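Local coordinates for protein CRISPR system Cmr subunit Cmr1-1 (Pyrococcus furiosus, PDB 4W8Z) that binds RNA and, together with Cmr6, caps the elongated type III-B Cmr ribonucleoprotein complex of CRISPR antiviral defence, at residues E174-D178 against L179-T183; W327-S330 against S331-V335. One frame throughout, in Å; residues are numbered along the deposited sequence.

Contact 1 (174-183) and contact 2 (327-335) are both local: in each, a short helix ends and the chain leaves it within a few residues. Their centres lie 34 Å apart and their nearest atoms about 20 Å apart, so neither touches the other. The centre of contact 1 lies 22 Å and that of contact 2 20 Å from the centre of the chain; contact 1 is partly buried, contact 2 lies at the surface. The endings differ. Contact 1 turns through a glycine with positive phi and closes a Schellman motif on the way to helix 188-206, whereas contact 2 keeps negative phi, uses a serine hydroxyl as well as backbone N-H groups, and runs into strand 335-337.

Contact 1 (E174-D178 against L179-T183)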
ATOM      1  N   GLU A 174     -15.290 -17.906  -6.139  1.00 88.72           N
ATOM      2  CA  GLU A 174     -16.265 -17.863  -7.215  1.00 84.77           C
ATOM      3  C   GLU A 174     -16.408 -16.436  -7.726  1.00 89.12           C
ATOM      4  O   GLU A 174     -16.732 -16.220  -8.893  1.00 99.20           O
ATOM      5  CB  GLU A 174     -17.620 -18.402  -6.751  1.00 88.02           C
ATOM      6  CG  GLU A 174     -17.641 -19.905  -6.520  1.00 90.16           C
ATOM      7  CD  GLU A 174     -19.035 -20.432  -6.221  1.00 97.90           C
ATOM      8  OE1 GLU A 174     -20.007 -19.650  -6.328  1.00 94.83           O
ATOM      9  OE2 GLU A 174     -19.159 -21.631  -5.880  1.00 98.60           O
ATOM     10  N   VAL A 175     -16.152 -15.465  -6.853  1.00 86.51           N
ATOM     11  CA  VAL A 175     -16.257 -14.058  -7.229  1.00 79.00           C
ATOM     12  C   VAL A 175     -15.184 -13.663  -8.242  1.00 77.60           C
ATOM     13  O   VAL A 175     -15.492 -13.056  -9.265  1.00 84.42           O
ATOM     14  CB  VAL A 175     -16.160 -13.135  -6.005  1.00 78.57           C
ATOM     15  CG1 VAL A 175     -16.054 -11.683  -6.448  1.00 79.50           C
ATOM     16  CG2 VAL A 175     -17.362 -13.330  -5.106  1.00 81.69           C
ATOM     17  N   LEU A 176     -13.932 -14.009  -7.960  1.00 73.40           N
ATOM     18  CA  LEU A 176     -12.843 -13.731  -8.892  1.00 72.65           C
ATOM     19  C   LEU A 176     -13.028 -14.485 -10.204  1.00 78.57           C
ATOM     20  O   LEU A 176     -12.689 -13.977 -11.272  1.00 83.32           O
ATOM     21  CB  LEU A 176     -11.493 -14.090  -8.274  1.00 70.16           C
ATOM     22  CG  LEU A 176     -10.992 -13.178  -7.151  1.00 76.36           C
ATOM     23  CD1 LEU A 176      -9.539 -13.513  -6.803  1.00 70.36           C
ATOM     24  CD2 LEU A 176     -11.153 -11.702  -7.518  1.00 63.04           C
ATOM     25  N   GLU A 177     -13.555 -15.701 -10.114  1.00 85.82           N
ATOM     26  CA  GLU A 177     -13.870 -16.497 -11.293  1.00 92.13           C
ATOM     27  C   GLU A 177     -14.923 -15.781 -12.140  1.00 91.90           C
ATOM     28  O   GLU A 177     -14.774 -15.634 -13.353  1.00 89.31           O
ATOM     29  CB  GLU A 177     -14.358 -17.887 -10.875  1.00 97.07           C
ATOM     30  CG  GLU A 177     -14.496 -18.889 -12.003  1.00103.76           C
ATOM     31  CD  GLU A 177     -14.899 -20.273 -11.513  1.00115.89           C
ATOM     32  OE1 GLU A 177     -15.380 -20.396 -10.364  1.00116.18           O
ATOM     33  OE2 GLU A 177     -14.725 -21.243 -12.280  1.00122.29           O
ATOM     34  N   ASP A 178     -15.974 -15.315 -11.473  1.00 92.51           N
ATOM     35  CA  ASP A 178     -17.079 -14.622 -12.121  1.00 91.80           C
ATOM     36  C   ASP A 178     -16.624 -13.359 -12.850  1.00 85.90           C
ATOM     37  O   ASP A 178     -17.033 -13.106 -13.984  1.00 92.26           O
ATOM     38  CB  ASP A 178     -18.144 -14.268 -11.084  1.00 97.20           C
ATOM     39  CG  ASP A 178     -19.551 -14.546 -11.572  1.00110.17           C
ATOM     40  OD1 ASP A 178     -19.784 -15.643 -12.130  1.00118.71           O
ATOM     41  OD2 ASP A 178     -20.421 -13.665 -11.397  1.00110.28           O
ATOM     42  N   LEU A 179     -15.772 -12.575 -12.198  1.00 80.07           N
ATOM     43  CA  LEU A 179     -15.334 -11.290 -12.735  1.00 76.39           C
ATOM     44  C   LEU A 179     -14.224 -11.425 -13.775  1.00 78.98           C
ATOM     45  O   LEU A 179     -13.801 -10.433 -14.368  1.00 78.25           O
ATOM     46  CB  LEU A 179     -14.861 -10.378 -11.602  1.00 79.51           C
ATOM     47  CG  LEU A 179     -15.852 -10.055 -10.484  1.00 75.18           C
ATOM     48  CD1 LEU A 179     -15.234  -9.068  -9.525  1.00 78.11           C
ATOM     49  CD2 LEU A 179     -17.141  -9.503 -11.056  1.00 81.53           C
ATOM     50  N   GLY A 180     -13.752 -12.648 -13.992  1.00 79.47           N
ATOM     51  CA  GLY A 180     -12.688 -12.892 -14.950  1.00 79.59           C
ATOM     52  C   GLY A 180     -11.340 -12.380 -14.477  1.00 79.17           C
ATOM     53  O   GLY A 180     -10.496 -11.985 -15.281  1.00 82.37           O
ATOM     54  N   LEU A 181     -11.137 -12.380 -13.165  1.00 75.19           N
ATOM     55  CA  LEU A 181      -9.871 -11.950 -12.591  1.00 71.26           C
ATOM     56  C   LEU A 181      -9.001 -13.146 -12.212  1.00 76.61           C
ATOM     57  O   LEU A 181      -9.452 -14.292 -12.240  1.00 83.38           O
ATOM     58  CB  LEU A 181     -10.114 -11.059 -11.376  1.00 67.23           C
ATOM     59  CG  LEU A 181     -10.641  -9.672 -11.728  1.00 68.15           C
ATOM     60  CD1 LEU A 181     -11.046  -8.918 -10.478  1.00 64.70           C
ATOM     61  CD2 LEU A 181      -9.584  -8.900 -12.507  1.00 72.17           C
ATOM     62  N   THR A 182      -7.749 -12.871 -11.867  1.00 72.56           N
ATOM     63  CA  THR A 182      -6.800 -13.918 -11.529  1.00 69.30           C
ATOM     64  C   THR A 182      -6.347 -13.769 -10.084  1.00 69.11           C
ATOM     65  O   THR A 182      -6.714 -12.810  -9.410  1.00 72.53           O
ATOM     66  CB  THR A 182      -5.566 -13.884 -12.455  1.00 80.04           C
ATOM     67  OG1 THR A 182      -4.787 -12.711 -12.179  1.00 75.13           O
ATOM     68  CG2 THR A 182      -5.992 -13.871 -13.914  1.00 68.81           C
ATOM     69  N   THR A 183      -5.546 -14.721  -9.614  1.00 79.59           N
ATOM     70  CA  THR A 183      -4.991 -14.659  -8.263  1.00 79.66           C
ATOM     71  C   THR A 183      -3.483 -14.454  -8.328  1.00 78.48           C
ATOM     72  O   THR A 183      -2.795 -14.448  -7.306  1.00 81.27           O
ATOM     73  CB  THR A 183      -5.308 -15.928  -7.455  1.00 70.58           C
ATOM     74  OG1 THR A 183      -4.929 -17.083  -8.211  1.00 70.73           O
ATOM     75  CG2 THR A 183      -6.788 -16.002  -7.147  1.00 70.66           C
TER
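L179 lies alongside V175, four residues earlier. Followed outward, its CB and then its CG pass beside the V175 carbonyl oxygen, with CG 3.3 Å from V175 O. At the tip, L179 CD1 lies 4.1 Å from V175 CG1 and also near V175 O, and the two side chains run next to each other in the same direction. The L179 first torsion (chi1 -58°) sets CG opposite the carbonyl carbon, while in V175 it is CG1 that stands opposite the backbone N, which brings the two branches together. L179 N donates to V175 O at 3.0 Å.

The helix then ends in a Schellman motif. G180 turns with positive phi (72°), a conformation that favours glycine, and two N-H groups point back into the last turn: L181 N lies 2.9 Å from L176 O, in the carbonyl plane, and G180 N lies 3.2 Å from E177 O, well above that carbonyl's plane. The apolar pair that often accompanies this motif is present, since L176 and L181 cross nearly at right angles with L176 CD2 4.0 Å from L181 CB. The other branch, L176 CD1, lies 3.7 Å from T183 CG2.

Around this turn, V175 and L176 pack on T143 of helix 136-152, and L179 touches both L144 of that helix and V201 of helix 188-206. L181 rests on S194 and V198, and R197 donates to L179 O. The turn thus leads from edge strand 166-172 toward helix 188-206, touching two helices.

Contact 2 (W327-S330 against S331-V335); sequences WFIS and SRLPV
The W327 indole takes S331 CB over one face: the carbon stands 3.4 Å from the centroid of the W327 six-membered ring and 9° off its normal, a CH-pi contact. At the indole's edge, W327 CD1 points onto a face of the F328 ring, 3.8 Å above its plane and over its centre, with the two ring planes close to perpendicular, an edge-to-face (T-shaped) arrangement.

S331 also grips the W327 backbone. Its hydroxyl, placed between the backbone N and the carbonyl carbon (chi1 76°), lies on the same side of the indole as CB and donates to W327 O, with S331 OG 3.0 Å away. S331 N donates to the same W327 O at 2.9 Å. The two donors come from opposite faces of the carbonyl plane, so one oxygen is held from both sides.

I329 O is a second shared acceptor. L333 N approaches it at 3.2 Å, nearly in line with the C=O bond, whereas R332 N, 3.0 Å from I329 O, sits 52° above the carbonyl plane. I329 CG2 touches L333 CD1 at 4.0 Å, the two side chains pointing the same way, and also meets V335 CG2 from across.

I329 and L333 both rest on F231 of strand 226-231, while R332 bonds through NH1 to Q243 of helix 237-264. The arrangement is a helix C-terminus where i+4 bonds mix with a 3-10-like i+3 bond, I329 O accepting one of each; here it leads toward strand 335-337, which pairs antiparallel with strand 226-231 in the Cmr1-like C-terminal region.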
ATOM      1  N   TRP A 327      12.080  10.042  -9.581  1.00 79.60           N
ATOM      2  CA  TRP A 327      13.304  10.310 -10.335  1.00 69.02           C
ATOM      3  C   TRP A 327      14.436   9.403  -9.866  1.00 75.43           C
ATOM      4  O   TRP A 327      15.232   8.923 -10.668  1.00 74.76           O
ATOM      5  CB  TRP A 327      13.737  11.774 -10.203  1.00 69.85           C
ATOM      6  CG  TRP A 327      15.185  11.972 -10.563  1.00 72.71           C
ATOM      7  CD1 TRP A 327      16.250  12.010  -9.706  1.00 80.91           C
ATOM      8  CD2 TRP A 327      15.729  12.127 -11.881  1.00 74.39           C
ATOM      9  NE1 TRP A 327      17.421  12.185 -10.410  1.00 73.08           N
ATOM     10  CE2 TRP A 327      17.129  12.259 -11.744  1.00 72.26           C
ATOM     11  CE3 TRP A 327      15.169  12.170 -13.161  1.00 71.71           C
ATOM     12  CZ2 TRP A 327      17.971  12.434 -12.838  1.00 78.76           C
ATOM     13  CZ3 TRP A 327      16.009  12.342 -14.246  1.00 80.97           C
ATOM     14  CH2 TRP A 327      17.396  12.474 -14.078  1.00 84.70           C
ATOM     15  N   PHE A 328      14.498   9.163  -8.561  1.00 69.15           N
ATOM     16  CA  PHE A 328      15.612   8.433  -7.978  1.00 65.83           C
ATOM     17  C   PHE A 328      15.498   6.931  -8.225  1.00 72.58           C
ATOM     18  O   PHE A 328      16.394   6.163  -7.876  1.00 69.69           O
ATOM     19  CB  PHE A 328      15.706   8.743  -6.484  1.00 70.93           C
ATOM     20  CG  PHE A 328      15.956  10.196  -6.194  1.00 69.62           C
ATOM     21  CD1 PHE A 328      14.896  11.070  -6.006  1.00 65.42           C
ATOM     22  CD2 PHE A 328      17.249  10.694  -6.141  1.00 64.13           C
ATOM     23  CE1 PHE A 328      15.120  12.412  -5.758  1.00 59.46           C
ATOM     24  CE2 PHE A 328      17.479  12.035  -5.891  1.00 65.43           C
ATOM     25  CZ  PHE A 328      16.410  12.895  -5.698  1.00 62.18           C
ATOM     26  N   ILE A 329      14.393   6.525  -8.841  1.00 75.79           N
ATOM     27  CA  ILE A 329      14.250   5.171  -9.362  1.00 74.91           C
ATOM     28  C   ILE A 329      14.409   5.174 -10.878  1.00 78.05           C
ATOM     29  O   ILE A 329      15.225   4.441 -11.429  1.00 83.21           O
ATOM     30  CB  ILE A 329      12.875   4.556  -9.021  1.00 77.58           C
ATOM     31  CG1 ILE A 329      12.701   4.384  -7.510  1.00 81.13           C
ATOM     32  CG2 ILE A 329      12.703   3.214  -9.725  1.00 74.97           C
ATOM     33  CD1 ILE A 329      13.453   3.200  -6.940  1.00 81.05           C
ATOM     34  N   SER A 330      13.623   6.022 -11.538  1.00 81.38           N
ATOM     35  CA  SER A 330      13.478   5.998 -12.991  1.00 77.51           C
ATOM     36  C   SER A 330      14.696   6.526 -13.740  1.00 82.52           C
ATOM     37  O   SER A 330      14.836   6.288 -14.938  1.00 95.02           O
ATOM     38  CB  SER A 330      12.245   6.803 -13.405  1.00 76.64           C
ATOM     39  OG  SER A 330      12.451   8.189 -13.198  1.00 76.43           O
ATOM     40  N   SER A 331      15.568   7.254 -13.051  1.00 79.62           N
ATOM     41  CA  SER A 331      16.788   7.738 -13.683  1.00 84.39           C
ATOM     42  C   SER A 331      17.843   6.640 -13.684  1.00 93.91           C
ATOM     43  O   SER A 331      18.832   6.717 -14.413  1.00 87.67           O
ATOM     44  CB  SER A 331      17.328   8.978 -12.969  1.00 80.54           C
ATOM     45  OG  SER A 331      17.964   8.632 -11.750  1.00 84.42           O
ATOM     46  N   ARG A 332      17.625   5.615 -12.864  1.00101.08           N
ATOM     47  CA  ARG A 332      18.626   4.570 -12.686  1.00 96.94           C
ATOM     48  C   ARG A 332      18.267   3.250 -13.375  1.00 91.65           C
ATOM     49  O   ARG A 332      19.150   2.432 -13.628  1.00 94.43           O
ATOM     50  CB  ARG A 332      18.873   4.333 -11.194  1.00 99.34           C
ATOM     51  CG  ARG A 332      19.658   5.452 -10.521  1.00105.68           C
ATOM     52  CD  ARG A 332      20.016   5.119  -9.075  1.00123.80           C
ATOM     53  NE  ARG A 332      20.874   3.939  -8.959  1.00134.40           N
ATOM     54  CZ  ARG A 332      20.488   2.782  -8.431  1.00131.45           C
ATOM     55  NH1 ARG A 332      19.256   2.641  -7.961  1.00122.15           N
ATOM     56  NH2 ARG A 332      21.340   1.764  -8.366  1.00133.86           N
ATOM     57  N   LEU A 333      16.988   3.042 -13.687  1.00 90.50           N
ATOM     58  CA  LEU A 333      16.567   1.818 -14.374  1.00 93.12           C
ATOM     59  C   LEU A 333      15.162   1.936 -14.986  1.00 96.24           C
ATOM     60  O   LEU A 333      14.353   2.740 -14.525  1.00101.66           O
ATOM     61  CB  LEU A 333      16.648   0.622 -13.413  1.00104.91           C
ATOM     62  CG  LEU A 333      16.123   0.735 -11.987  1.00 94.41           C
ATOM     63  CD1 LEU A 333      14.644   0.465 -11.972  1.00 91.26           C
ATOM     64  CD2 LEU A 333      16.859  -0.242 -11.092  1.00 87.73           C
ATOM     65  N   PRO A 334      14.874   1.138 -16.037  1.00 99.56           N
ATOM     66  CA  PRO A 334      13.609   1.243 -16.783  1.00 97.59           C
ATOM     67  C   PRO A 334      12.350   0.970 -15.959  1.00 92.69           C
ATOM     68  O   PRO A 334      12.238  -0.064 -15.302  1.00101.68           O
ATOM     69  CB  PRO A 334      13.761   0.180 -17.881  1.00 94.83           C
ATOM     70  CG  PRO A 334      14.804  -0.754 -17.378  1.00 95.94           C
ATOM     71  CD  PRO A 334      15.757   0.111 -16.618  1.00 94.94           C
ATOM     72  N   VAL A 335      11.403   1.901 -16.031  1.00 87.29           N
ATOM     73  CA  VAL A 335      10.146   1.817 -15.297  1.00 76.78           C
ATOM     74  C   VAL A 335       8.966   1.683 -16.254  1.00 76.92           C
ATOM     75  O   VAL A 335       8.885   2.408 -17.242  1.00 87.42           O
ATOM     76  CB  VAL A 335       9.947   3.061 -14.410  1.00 73.30           C
ATOM     77  CG1 VAL A 335       8.564   3.069 -13.777  1.00 70.29           C
ATOM     78  CG2 VAL A 335      11.034   3.133 -13.350  1.00 81.36           C
TER